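Local coordinates for protein putative succinylglutamate desuccinylase / aspartoacylase (Shewanella amazonensis, PDB 3FMC) that is probably a zinc-dependent hydrolase of the succinylglutamate desuccinylase/aspartoacylase family, thought to act on ester bonds, at residues P175-H180 against I344-A348; R188-Q192 against K364-L368; A165-D170 against R235-L241; V52-L56 against L251-L255; E8-G12 against R153-T157. One frame throughout, in Å; residues are numbered along the deposited sequence.

Interaction 1: residues P175-H180 against I344-A348; sequences PKSCKH and ILHFA
Two short antiparallel strand pieces lie edge to edge, residues 344-346 running against 176-177. Ile344 opens 344-348 with phi/psi near -95/-40, and with Leu345 it faces Lys360 of strand 357-363 as a classic beta bulge. Ile344 O accepts the hydrogen bond of Cys178 N at 2.9 Å. Ile344 CG2 sits over one face of the His180 ring, 3.3 Å from the centroid (CH-pi), while Ile344 CD1 meets Cys178 SG at 3.8 Å. His180, chi1 p, is held by its own hydrogen bond from ND1 to Cys178 O, 3.1 Å. Leu345 pairs with Ser177 at a non-hydrogen-bonded position, the CA atoms 4.0 Å apart and CB to CB 3.6 Å; its CD1 reaches Pro175 CG at 3.8 Å. This pairing joins the strand that follows 167-174 in the catalytic domain to strand 341-346 near the C terminus, within one mixed sheet. His346 and Lys176 form the hydrogen-bonded pair: His346 N to Lys176 O is 2.9 Å, and the return bond from Lys176 N to His346 O is weak at 3.3 Å. The His346 ring, chi1 p, lies under Lys176 CB, 3.8 Å from the centroid, and ND1 bonds Phe347 O at 2.7 Å. Beyond the strand, Lys176 NZ reaches Phe347 O and Ala348 O through one water each, both 2.8 Å from NZ.

Interaction 2: residues R188-Q192 against K364-L368; sequences RSAAQ and KVFEL
Arg188 stretches its all-trans side chain along the C-terminal residue, so that one face of the guanidinium takes Leu368 CD2, 3.7 Å from NE, and Phe366 CE1, 3.6 Å from NH1. The contact joins the loop between strands 176-184 and 198-202 to the chain end, where residues 366-367 form a short strand on the mixed sheet, antiparallel to 283-286. Residues 188-192 have helical phi/psi without the regular helical bonds; Gln192 N bonds Ser189 O at 3.0 Å. The nearest CA atoms, those of Gln192 and Leu368, are 7.8 Å apart. Leu368 (chi1 m, chi2 t) points toward 188-192; its CD1 packs on Ala191 CB at 3.5 Å, both side chains also touching Thr199 of strand 198-202. Gln192, chi1 and chi2 m, swings its amide round until NE2 is 3.4 Å from Leu368 CB. The charge of the chain terminus is met by a hydrogen-bonded salt bridge, Arg188 NH2 to Leu368 OXT, 3.2 Å.

Interaction 3: residues A165-D170 against R235-L241; sequences ADIVLD and RVSALTL
Five backbone hydrogen bonds join 166-170 to 237-241; strands 167-170 and 237-241 run parallel with axes 4.6 Å apart and inclined by 9°. Ser237 N to Asp166 O is 2.9 Å, Val168 N to Ser237 O 2.8 Å, Leu239 N to Val168 O 3.0 Å, Asp170 N to Leu239 O 3.0 Å and Leu241 N to Asp170 O 3.0 Å; residues 167-170 thus pair in order with 237-240. Among apolar contacts, Leu169 CD2 meets Leu239 CD1 at 3.7 Å on the face under helix 251-267. On the other face Val168 CB lies 4.1 Å from Ala238 CB, Ala238 packing on helix 210-227. These are central strands of the alpha/beta sheet of the zinc exopeptidase-like fold. Polar links are water-mediated: one water joins Asp166 OD1 (2.6 Å) to Arg235 O (2.4 Å), another joins Asp170 OD2 to Thr240 OG1, 2.7 Å from each. Asp166 also bonds Ser35 N, and Thr240 bonds Asp211. Asp170 OD2 hydrogen-bonds His172 NE2; His172, His43 and Glu46 may outline a vacant metal site.

Interaction 4: residues V52-L56 against L251-L255; sequences VIYQL and LDDAL
Both segments are regular alpha-helix: 52-56 within helix 48-60 and 251-255 in the first turn of helix 251-267. Their axes cross at -63° with a closest approach of 8.5 Å, and the backbones come nearest at Val52 and Ala254, whose CA atoms are 4.6 Å apart. A small residue permits that approach: Ala254 points its CB toward the partner helix, 3.7 Å from Val52 N and 3.8 Å from Val52 CG2. One turn on, Gln55 (chi1 and chi2 m) folds across the crossing, its CG 3.8 Å from Leu255 N and its NE2 4.0 Å from Leu255 CB. The same NE2 donates to Leu251 O at 3.1 Å. Leu251, chi1 m and chi2 t, brings CD2 to 4.0 Å from Tyr54 CD2, and both side chains also pack on Leu332 of a second subunit. The helices lie together against one side of the central sheet, where Val52 and Ile53 touch Leu171 of strand 167-174. Leu251 O already receives the helical bond from Leu255 N, 3.0 Å, so the Gln55 amide adds a second donor to an occupied carbonyl, giving this otherwise largely apolar crossing a directional polar link.

Interaction 5: residues E8-G12 against R153-T157; sequences EVRVG and RLAVT
At the edge of the large mixed sheet, the N-terminal strand 4-13 rests against helix 150-163, with the axes of 8-12 and 153-157 7.7 Å apart and their N-to-C directions 151° from each other. The closest backbone approach is Val11 CA to Leu154 CA, 5.1 Å. Val11, chi1 m, fills the interface: its CB is 3.7 Å from Leu154 CD1 and its CG1 3.8 Å from Thr157 CG2. Val11 and Gly12 together face Leu20 of the antiparallel strand 19-27, a classic beta bulge in the hairpin that begins the chain; in it the extended Gly12, phi/psi 176/-166, follows Val11 at -126/-4. Val9, chi1 t, adds a contact from CG1 to Thr157 CG2 at 3.5 Å. Thr157, chi1 m, offers this methyl to both valines while OG1 turns back to bond Arg153 O in its own helix, 2.8 Å. Arg153 lays its CG 3.4 Å from Val11 O; farther out, a water 3.1 Å from both Arg153 NH1 and Arg10 O bridges helix and strand.

Overall arrangement
From the N terminus, strand 4-13 packs on helix 150-163 in interaction 5, closing a loop of 140 residues before interactions 1, 2 and 3 open. Helix 48-60, inside that loop, meets helix 251-267, so interaction 4 crosses interaction 5 and encloses interaction 3, which sets neighbouring strands side by side. Interactions 1 and 2 open within the loop of interaction 3 and close near the C terminus, crossing each other and interactions 3 and 4; they join strand 341-346 and the C terminus to strand 176-184 and the following loop, in the mixed sheet that also holds interaction 3. Lys179 salt-bridges Asp253 between interactions 1 and 4; Ala190 packs on Leu239 between interactions 2 and 3.

Interaction 1: residues P175-H180 against I344-A348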
# COMPACT_ATOMS: atom_id res chain seq x y z
N PRO C 175 -13.75 -1.12 -13.27
CA PRO C 175 -12.39 -0.57 -13.38
C PRO C 175 -12.28 0.17 -14.71
O PRO C 175 -12.46 1.38 -14.71
CB PRO C 175 -11.50 -1.81 -13.26
CG PRO C 175 -12.36 -2.96 -13.75
CD PRO C 175 -13.77 -2.61 -13.34
N LYS C 176 -11.91 -0.50 -15.80
CA LYS C 176 -12.08 0.08 -17.18
C LYS C 176 -13.31 -0.69 -17.61
O LYS C 176 -13.25 -1.91 -17.82
CB LYS C 176 -10.91 -0.18 -18.08
CG LYS C 176 -9.61 0.41 -17.57
CD LYS C 176 -9.58 1.94 -17.55
CE LYS C 176 -8.16 2.41 -17.24
NZ LYS C 176 -7.20 1.94 -18.31
N SER C 177 -14.45 -0.00 -17.70
CA SER C 177 -15.71 -0.72 -17.85
C SER C 177 -16.78 0.02 -18.66
O SER C 177 -16.81 1.23 -18.69
CB SER C 177 -16.26 -0.97 -16.45
OG SER C 177 -17.48 -1.66 -16.38
N CYS C 178 -17.67 -0.76 -19.24
CA CYS C 178 -18.86 -0.19 -19.86
C CYS C 178 -19.92 -0.11 -18.77
O CYS C 178 -19.72 -0.57 -17.64
CB CYS C 178 -19.34 -1.04 -21.06
SG CYS C 178 -20.02 -2.58 -20.70
N LYS C 179 -21.04 0.54 -19.08
CA LYS C 179 -22.17 0.62 -18.14
C LYS C 179 -22.91 -0.72 -18.18
O LYS C 179 -23.23 -1.28 -19.24
CB LYS C 179 -23.13 1.76 -18.54
CG LYS C 179 -22.46 3.08 -18.65
CD LYS C 179 -23.44 4.21 -18.91
CE LYS C 179 -22.72 5.50 -19.09
NZ LYS C 179 -23.66 6.60 -19.35
N HIS C 180 -23.17 -1.25 -17.00
CA HIS C 180 -23.87 -2.49 -16.82
C HIS C 180 -24.71 -2.45 -15.55
O HIS C 180 -24.55 -1.59 -14.69
CB HIS C 180 -22.96 -3.74 -16.94
CG HIS C 180 -21.83 -3.81 -15.97
ND1 HIS C 180 -20.72 -2.98 -16.05
CD2 HIS C 180 -21.58 -4.67 -14.96
CE1 HIS C 180 -19.86 -3.33 -15.10
NE2 HIS C 180 -20.37 -4.34 -14.43
N ILE C 344 -17.11 -6.81 -20.60
CA ILE C 344 -17.73 -5.70 -19.84
C ILE C 344 -16.68 -4.77 -19.26
O ILE C 344 -16.82 -3.53 -19.24
CB ILE C 344 -18.66 -6.28 -18.70
CG1 ILE C 344 -19.81 -7.10 -19.31
CG2 ILE C 344 -19.17 -5.18 -17.79
CD1 ILE C 344 -20.65 -6.33 -20.37
N LEU C 345 -15.60 -5.37 -18.78
CA LEU C 345 -14.58 -4.58 -18.09
C LEU C 345 -13.25 -5.31 -18.21
O LEU C 345 -13.21 -6.54 -18.42
CB LEU C 345 -14.98 -4.38 -16.61
CG LEU C 345 -15.22 -5.62 -15.73
CD1 LEU C 345 -13.86 -6.13 -15.14
CD2 LEU C 345 -16.19 -5.45 -14.57
N HIS C 346 -12.18 -4.55 -18.05
CA HIS C 346 -10.84 -5.09 -18.03
C HIS C 346 -9.99 -4.39 -16.96
O HIS C 346 -10.30 -3.29 -16.47
CB HIS C 346 -10.18 -5.09 -19.44
CG HIS C 346 -9.76 -3.74 -19.96
ND1 HIS C 346 -8.77 -2.97 -19.38
CD2 HIS C 346 -10.14 -3.08 -21.09
CE1 HIS C 346 -8.59 -1.88 -20.10
NE2 HIS C 346 -9.38 -1.93 -21.16
N PHE C 347 -8.86 -5.03 -16.69
CA PHE C 347 -7.92 -4.60 -15.67
C PHE C 347 -7.44 -3.21 -15.99
O PHE C 347 -7.16 -2.87 -17.16
CB PHE C 347 -6.78 -5.62 -15.61
CG PHE C 347 -5.86 -5.46 -14.43
CD1 PHE C 347 -6.33 -5.59 -13.14
CD2 PHE C 347 -4.48 -5.34 -14.64
CE1 PHE C 347 -5.45 -5.53 -12.06
CE2 PHE C 347 -3.61 -5.27 -13.57
CZ PHE C 347 -4.10 -5.35 -12.29
N ALA C 348 -7.26 -2.40 -14.94
CA ALA C 348 -6.90 -0.98 -15.08
C ALA C 348 -5.44 -0.67 -15.28
O ALA C 348 -5.07 0.49 -15.47
CB ALA C 348 -7.44 -0.20 -13.87
O HOH W 1 -6.12 -0.61 -18.60
O HOH W 2 -4.65 2.46 -17.37

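Interaction 2: residues R188-Q192 against K364-L368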
# COMPACT_ATOMS: atom_id res chain seq x y z
N ARG C 188 -36.84 -8.57 -13.80
CA ARG C 188 -36.19 -8.45 -15.11
C ARG C 188 -36.67 -7.21 -15.89
O ARG C 188 -35.89 -6.58 -16.61
CB ARG C 188 -36.44 -9.73 -15.89
CG ARG C 188 -36.00 -9.63 -17.32
CD ARG C 188 -36.04 -10.95 -17.99
NE ARG C 188 -36.00 -10.76 -19.42
CZ ARG C 188 -35.77 -11.73 -20.30
NH1 ARG C 188 -35.55 -12.97 -19.86
NH2 ARG C 188 -35.77 -11.43 -21.60
N SER C 189 -37.92 -6.81 -15.69
CA SER C 189 -38.43 -5.64 -16.37
C SER C 189 -37.70 -4.35 -16.06
O SER C 189 -37.72 -3.42 -16.88
CB SER C 189 -39.92 -5.46 -16.04
OG SER C 189 -40.10 -5.26 -14.64
N ALA C 190 -37.04 -4.26 -14.90
CA ALA C 190 -36.39 -3.01 -14.52
C ALA C 190 -35.37 -2.55 -15.55
O ALA C 190 -35.17 -1.35 -15.75
CB ALA C 190 -35.75 -3.11 -13.10
N ALA C 191 -34.67 -3.50 -16.17
CA ALA C 191 -33.63 -3.18 -17.14
C ALA C 191 -34.15 -2.39 -18.32
O ALA C 191 -33.43 -1.61 -18.89
CB ALA C 191 -32.91 -4.49 -17.61
N GLN C 192 -35.43 -2.56 -18.65
CA GLN C 192 -36.06 -1.84 -19.77
C GLN C 192 -36.16 -0.33 -19.55
O GLN C 192 -36.32 0.39 -20.52
CB GLN C 192 -37.46 -2.41 -20.07
CG GLN C 192 -37.50 -3.87 -20.46
CD GLN C 192 -36.76 -4.16 -21.76
OE1 GLN C 192 -36.90 -3.44 -22.75
NE2 GLN C 192 -35.99 -5.24 -21.77
N LYS C 364 -23.28 -16.20 -23.43
CA LYS C 364 -24.68 -16.68 -23.57
C LYS C 364 -25.65 -15.49 -23.39
O LYS C 364 -26.69 -15.57 -22.72
CB LYS C 364 -24.95 -17.83 -22.62
CG LYS C 364 -24.00 -19.04 -22.91
CD LYS C 364 -24.10 -20.05 -21.79
CE LYS C 364 -23.38 -21.36 -22.11
NZ LYS C 364 -22.15 -21.08 -22.86
N VAL C 365 -25.30 -14.42 -24.06
CA VAL C 365 -26.04 -13.16 -24.00
C VAL C 365 -27.28 -13.19 -24.89
O VAL C 365 -27.26 -13.78 -25.98
CB VAL C 365 -25.11 -12.00 -24.40
CG1 VAL C 365 -25.89 -10.70 -24.53
CG2 VAL C 365 -23.94 -11.88 -23.36
N PHE C 366 -28.36 -12.58 -24.43
CA PHE C 366 -29.56 -12.49 -25.24
C PHE C 366 -30.19 -11.14 -25.10
O PHE C 366 -29.94 -10.42 -24.13
CB PHE C 366 -30.52 -13.57 -24.81
CG PHE C 366 -30.86 -13.52 -23.39
CD1 PHE C 366 -32.01 -12.85 -22.95
CD2 PHE C 366 -30.09 -14.23 -22.44
CE1 PHE C 366 -32.35 -12.86 -21.58
CE2 PHE C 366 -30.43 -14.22 -21.06
CZ PHE C 366 -31.57 -13.54 -20.65
N GLU C 367 -31.01 -10.76 -26.08
CA GLU C 367 -31.70 -9.48 -26.01
C GLU C 367 -32.83 -9.58 -24.97
O GLU C 367 -33.57 -10.58 -24.90
CB GLU C 367 -32.22 -9.04 -27.38
CG GLU C 367 -32.94 -7.72 -27.33
CD GLU C 367 -33.20 -7.14 -28.71
OE1 GLU C 367 -33.07 -7.90 -29.71
OE2 GLU C 367 -33.48 -5.93 -28.78
N LEU C 368 -32.92 -8.58 -24.11
CA LEU C 368 -33.94 -8.63 -23.06
C LEU C 368 -35.27 -8.24 -23.67
O LEU C 368 -35.30 -7.41 -24.56
CB LEU C 368 -33.59 -7.70 -21.88
CG LEU C 368 -32.42 -8.14 -20.98
CD1 LEU C 368 -32.19 -7.03 -19.97
CD2 LEU C 368 -32.63 -9.49 -20.31
OXT LEU C 368 -36.31 -8.72 -23.25

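Interaction 3: residues A165-D170 against R235-L241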
# COMPACT_ATOMS: atom_id res chain seq x y z
N ALA C 165 -36.58 1.65 2.69
CA ALA C 165 -37.10 2.00 1.35
C ALA C 165 -37.75 0.82 0.59
O ALA C 165 -37.49 -0.36 0.86
CB ALA C 165 -35.95 2.60 0.50
N ASP C 166 -38.56 1.16 -0.41
CA ASP C 166 -39.17 0.20 -1.32
C ASP C 166 -38.24 -0.12 -2.47
O ASP C 166 -38.32 -1.20 -3.03
CB ASP C 166 -40.47 0.74 -1.89
CG ASP C 166 -41.49 1.08 -0.80
OD1 ASP C 166 -41.61 0.29 0.16
OD2 ASP C 166 -42.08 2.18 -0.89
N ILE C 167 -37.40 0.84 -2.84
CA ILE C 167 -36.46 0.73 -3.96
C ILE C 167 -35.07 1.15 -3.48
O ILE C 167 -34.91 2.22 -2.90
CB ILE C 167 -36.89 1.65 -5.12
CG1 ILE C 167 -38.30 1.27 -5.60
CG2 ILE C 167 -35.87 1.60 -6.29
CD1 ILE C 167 -38.92 2.34 -6.48
N VAL C 168 -34.09 0.31 -3.77
CA VAL C 168 -32.70 0.55 -3.40
C VAL C 168 -31.84 0.55 -4.65
O VAL C 168 -31.88 -0.44 -5.40
CB VAL C 168 -32.19 -0.52 -2.42
CG1 VAL C 168 -30.70 -0.41 -2.19
CG2 VAL C 168 -33.00 -0.46 -1.07
N LEU C 169 -31.13 1.63 -4.88
CA LEU C 169 -30.21 1.74 -6.03
C LEU C 169 -28.79 1.98 -5.50
O LEU C 169 -28.53 3.00 -4.88
CB LEU C 169 -30.60 2.88 -6.98
CG LEU C 169 -32.03 2.89 -7.51
CD1 LEU C 169 -32.22 4.17 -8.39
CD2 LEU C 169 -32.35 1.59 -8.22
N ASP C 170 -27.90 1.03 -5.74
CA ASP C 170 -26.48 1.11 -5.29
C ASP C 170 -25.66 1.47 -6.52
O ASP C 170 -25.61 0.73 -7.49
CB ASP C 170 -26.06 -0.24 -4.69
CG ASP C 170 -24.77 -0.15 -3.85
OD1 ASP C 170 -24.28 0.97 -3.64
OD2 ASP C 170 -24.24 -1.23 -3.44
N ARG C 235 -41.44 -7.37 -2.12
CA ARG C 235 -41.84 -5.99 -1.84
C ARG C 235 -40.72 -4.97 -1.81
O ARG C 235 -40.92 -3.85 -1.33
CB ARG C 235 -42.67 -5.94 -0.55
CG ARG C 235 -43.94 -6.79 -0.61
CD ARG C 235 -45.09 -6.10 -1.32
NE ARG C 235 -46.29 -6.94 -1.26
CZ ARG C 235 -47.55 -6.51 -1.30
NH1 ARG C 235 -47.84 -5.21 -1.35
NH2 ARG C 235 -48.55 -7.39 -1.24
N VAL C 236 -39.55 -5.34 -2.32
CA VAL C 236 -38.44 -4.38 -2.46
C VAL C 236 -37.70 -4.63 -3.76
O VAL C 236 -37.49 -5.77 -4.14
CB VAL C 236 -37.45 -4.44 -1.25
CG1 VAL C 236 -35.98 -4.07 -1.67
CG2 VAL C 236 -37.99 -3.56 -0.07
N SER C 237 -37.30 -3.54 -4.42
CA SER C 237 -36.52 -3.58 -5.63
C SER C 237 -35.11 -3.16 -5.18
O SER C 237 -34.98 -2.23 -4.43
CB SER C 237 -37.08 -2.62 -6.67
OG SER C 237 -38.36 -3.07 -7.07
N ALA C 238 -34.08 -3.86 -5.64
CA ALA C 238 -32.68 -3.53 -5.28
C ALA C 238 -31.83 -3.87 -6.48
O ALA C 238 -31.72 -5.05 -6.90
CB ALA C 238 -32.22 -4.28 -4.04
N LEU C 239 -31.27 -2.82 -7.05
CA LEU C 239 -30.50 -2.89 -8.30
C LEU C 239 -29.14 -2.24 -8.08
O LEU C 239 -29.02 -1.27 -7.31
CB LEU C 239 -31.26 -2.10 -9.36
CG LEU C 239 -32.69 -2.64 -9.56
CD1 LEU C 239 -33.64 -1.52 -9.69
CD2 LEU C 239 -32.71 -3.58 -10.73
N THR C 240 -28.11 -2.73 -8.78
CA THR C 240 -26.77 -2.17 -8.68
C THR C 240 -26.37 -1.70 -10.06
O THR C 240 -26.32 -2.48 -10.98
CB THR C 240 -25.78 -3.22 -8.10
OG1 THR C 240 -26.28 -3.69 -6.84
CG2 THR C 240 -24.38 -2.66 -7.94
N LEU C 241 -26.10 -0.42 -10.17
CA LEU C 241 -25.72 0.19 -11.41
C LEU C 241 -24.21 0.39 -11.43
O LEU C 241 -23.68 1.01 -10.54
CB LEU C 241 -26.46 1.53 -11.58
CG LEU C 241 -28.02 1.53 -11.82
CD1 LEU C 241 -28.87 0.96 -10.74
CD2 LEU C 241 -28.43 3.00 -12.22
O HOH W 3 -41.29 -2.29 0.47
O HOH W 4 -24.96 -3.67 -4.47

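Interaction 4: residues V52-L56 against L251-L255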
# COMPACT_ATOMS: atom_id res chain seq x y z
N VAL C 52 -23.39 11.21 -10.53
CA VAL C 52 -24.76 10.75 -10.87
C VAL C 52 -25.79 11.27 -9.85
O VAL C 52 -26.89 11.76 -10.21
CB VAL C 52 -24.84 9.22 -11.12
CG1 VAL C 52 -26.29 8.79 -11.35
CG2 VAL C 52 -23.94 8.78 -12.30
N ILE C 53 -25.46 11.17 -8.56
CA ILE C 53 -26.32 11.67 -7.50
C ILE C 53 -26.49 13.19 -7.65
O ILE C 53 -27.62 13.74 -7.56
CB ILE C 53 -25.83 11.25 -6.10
CG1 ILE C 53 -26.10 9.74 -5.89
CG2 ILE C 53 -26.47 12.06 -4.99
CD1 ILE C 53 -25.66 9.17 -4.50
N TYR C 54 -25.40 13.87 -7.94
CA TYR C 54 -25.43 15.31 -8.14
C TYR C 54 -26.45 15.66 -9.26
O TYR C 54 -27.34 16.48 -9.07
CB TYR C 54 -24.05 15.80 -8.53
CG TYR C 54 -24.02 17.25 -8.94
CD1 TYR C 54 -24.09 18.26 -7.97
CD2 TYR C 54 -23.92 17.62 -10.28
CE1 TYR C 54 -24.09 19.57 -8.32
CE2 TYR C 54 -23.91 18.94 -10.63
CZ TYR C 54 -24.00 19.92 -9.65
OH TYR C 54 -23.96 21.24 -10.00
N GLN C 55 -26.27 15.08 -10.43
CA GLN C 55 -27.14 15.39 -11.56
C GLN C 55 -28.58 15.00 -11.28
O GLN C 55 -29.49 15.73 -11.67
CB GLN C 55 -26.65 14.72 -12.85
CG GLN C 55 -25.28 15.20 -13.37
CD GLN C 55 -25.31 16.56 -13.97
OE1 GLN C 55 -26.10 17.39 -13.56
NE2 GLN C 55 -24.41 16.83 -14.87
N LEU C 56 -28.79 13.88 -10.60
CA LEU C 56 -30.13 13.42 -10.29
C LEU C 56 -30.81 14.43 -9.36
O LEU C 56 -31.97 14.82 -9.57
CB LEU C 56 -30.12 12.02 -9.67
CG LEU C 56 -31.47 11.34 -9.39
CD1 LEU C 56 -32.32 11.22 -10.71
CD2 LEU C 56 -31.24 9.97 -8.72
N LEU C 251 -19.36 14.69 -15.82
CA LEU C 251 -20.70 15.25 -15.52
C LEU C 251 -21.71 15.05 -16.65
O LEU C 251 -22.86 14.67 -16.39
CB LEU C 251 -20.59 16.72 -15.09
CG LEU C 251 -19.99 16.91 -13.69
CD1 LEU C 251 -19.59 18.38 -13.48
CD2 LEU C 251 -20.99 16.45 -12.70
N ASP C 252 -21.28 15.18 -17.89
CA ASP C 252 -22.21 14.93 -19.00
C ASP C 252 -22.66 13.49 -19.03
O ASP C 252 -23.85 13.19 -19.25
CB ASP C 252 -21.56 15.24 -20.35
CG ASP C 252 -21.42 16.71 -20.61
OD1 ASP C 252 -22.09 17.51 -19.93
OD2 ASP C 252 -20.65 17.05 -21.52
N ASP C 253 -21.71 12.58 -18.84
CA ASP C 253 -22.08 11.16 -18.84
C ASP C 253 -23.01 10.84 -17.65
O ASP C 253 -23.97 10.08 -17.78
CB ASP C 253 -20.81 10.30 -18.83
CG ASP C 253 -21.06 8.89 -19.32
OD1 ASP C 253 -21.90 8.73 -20.23
OD2 ASP C 253 -20.37 7.96 -18.83
N ALA C 254 -22.73 11.43 -16.49
CA ALA C 254 -23.56 11.26 -15.29
C ALA C 254 -25.01 11.76 -15.50
O ALA C 254 -25.97 11.23 -14.93
CB ALA C 254 -22.90 11.98 -14.10
N LEU C 255 -25.17 12.79 -16.32
CA LEU C 255 -26.52 13.29 -16.66
C LEU C 255 -27.32 12.21 -17.39
O LEU C 255 -28.49 11.97 -17.08
CB LEU C 255 -26.41 14.57 -17.49
CG LEU C 255 -27.75 15.29 -17.75
CD1 LEU C 255 -28.60 15.59 -16.45
CD2 LEU C 255 -27.42 16.52 -18.59

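Interaction 5: residues E8-G12 against R153-T157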
# COMPACT_ATOMS: atom_id res chain seq x y z
N GLU C 8 -26.52 14.21 8.78
CA GLU C 8 -25.30 13.42 8.78
C GLU C 8 -25.50 12.20 9.62
O GLU C 8 -26.16 12.24 10.68
CB GLU C 8 -24.13 14.24 9.28
CG GLU C 8 -24.01 15.50 8.52
CD GLU C 8 -22.59 15.95 8.34
OE1 GLU C 8 -21.69 15.49 9.08
OE2 GLU C 8 -22.39 16.75 7.41
N VAL C 9 -24.94 11.09 9.15
CA VAL C 9 -25.04 9.83 9.82
C VAL C 9 -23.60 9.34 10.07
O VAL C 9 -22.80 9.29 9.15
CB VAL C 9 -25.82 8.85 8.95
CG1 VAL C 9 -25.70 7.41 9.44
CG2 VAL C 9 -27.29 9.32 8.87
N ARG C 10 -23.32 9.04 11.33
CA ARG C 10 -22.02 8.55 11.76
C ARG C 10 -21.85 7.06 11.45
O ARG C 10 -22.72 6.25 11.78
CB ARG C 10 -21.90 8.73 13.25
CG ARG C 10 -20.53 8.51 13.74
CD ARG C 10 -19.69 9.77 13.65
NE ARG C 10 -19.64 10.42 14.96
CZ ARG C 10 -18.85 9.98 15.96
NH1 ARG C 10 -18.08 8.90 15.81
NH2 ARG C 10 -18.85 10.63 17.12
N VAL C 11 -20.71 6.71 10.85
CA VAL C 11 -20.43 5.32 10.48
C VAL C 11 -19.11 4.80 11.05
O VAL C 11 -18.78 3.63 10.86
CB VAL C 11 -20.42 5.14 8.93
CG1 VAL C 11 -21.84 5.43 8.30
CG2 VAL C 11 -19.36 6.06 8.26
N GLY C 12 -18.35 5.66 11.73
CA GLY C 12 -17.07 5.22 12.30
C GLY C 12 -16.29 6.33 12.95
O GLY C 12 -16.81 7.42 13.20
N ARG C 153 -19.62 -2.20 10.47
CA ARG C 153 -20.35 -1.09 11.06
C ARG C 153 -20.86 -0.20 9.93
O ARG C 153 -21.98 0.26 9.94
CB ARG C 153 -19.50 -0.31 12.03
CG ARG C 153 -20.13 0.96 12.54
CD ARG C 153 -19.32 1.61 13.67
NE ARG C 153 -19.46 0.73 14.80
CZ ARG C 153 -20.47 0.76 15.64
NH1 ARG C 153 -21.42 1.68 15.55
NH2 ARG C 153 -20.53 -0.15 16.59
N LEU C 154 -20.01 0.08 8.95
CA LEU C 154 -20.45 0.91 7.84
C LEU C 154 -21.60 0.29 7.09
O LEU C 154 -22.64 0.93 6.88
CB LEU C 154 -19.30 1.17 6.87
CG LEU C 154 -19.61 1.85 5.53
CD1 LEU C 154 -20.07 3.30 5.69
CD2 LEU C 154 -18.41 1.74 4.53
N ALA C 155 -21.41 -0.95 6.67
CA ALA C 155 -22.39 -1.65 5.85
C ALA C 155 -23.74 -1.78 6.53
O ALA C 155 -24.78 -1.56 5.89
CB ALA C 155 -21.87 -3.00 5.43
N VAL C 156 -23.72 -2.13 7.81
CA VAL C 156 -24.94 -2.33 8.58
C VAL C 156 -25.67 -0.99 8.78
O VAL C 156 -26.90 -0.95 8.72
CB VAL C 156 -24.70 -3.14 9.90
CG1 VAL C 156 -25.96 -3.20 10.72
CG2 VAL C 156 -24.17 -4.54 9.60
N THR C 157 -24.93 0.12 8.91
CA THR C 157 -25.53 1.46 9.03
C THR C 157 -26.23 1.85 7.71
O THR C 157 -27.40 2.31 7.72
CB THR C 157 -24.50 2.52 9.47
OG1 THR C 157 -23.92 2.10 10.73
CG2 THR C 157 -25.10 3.93 9.56
O HOH W 5 -21.55 4.34 13.88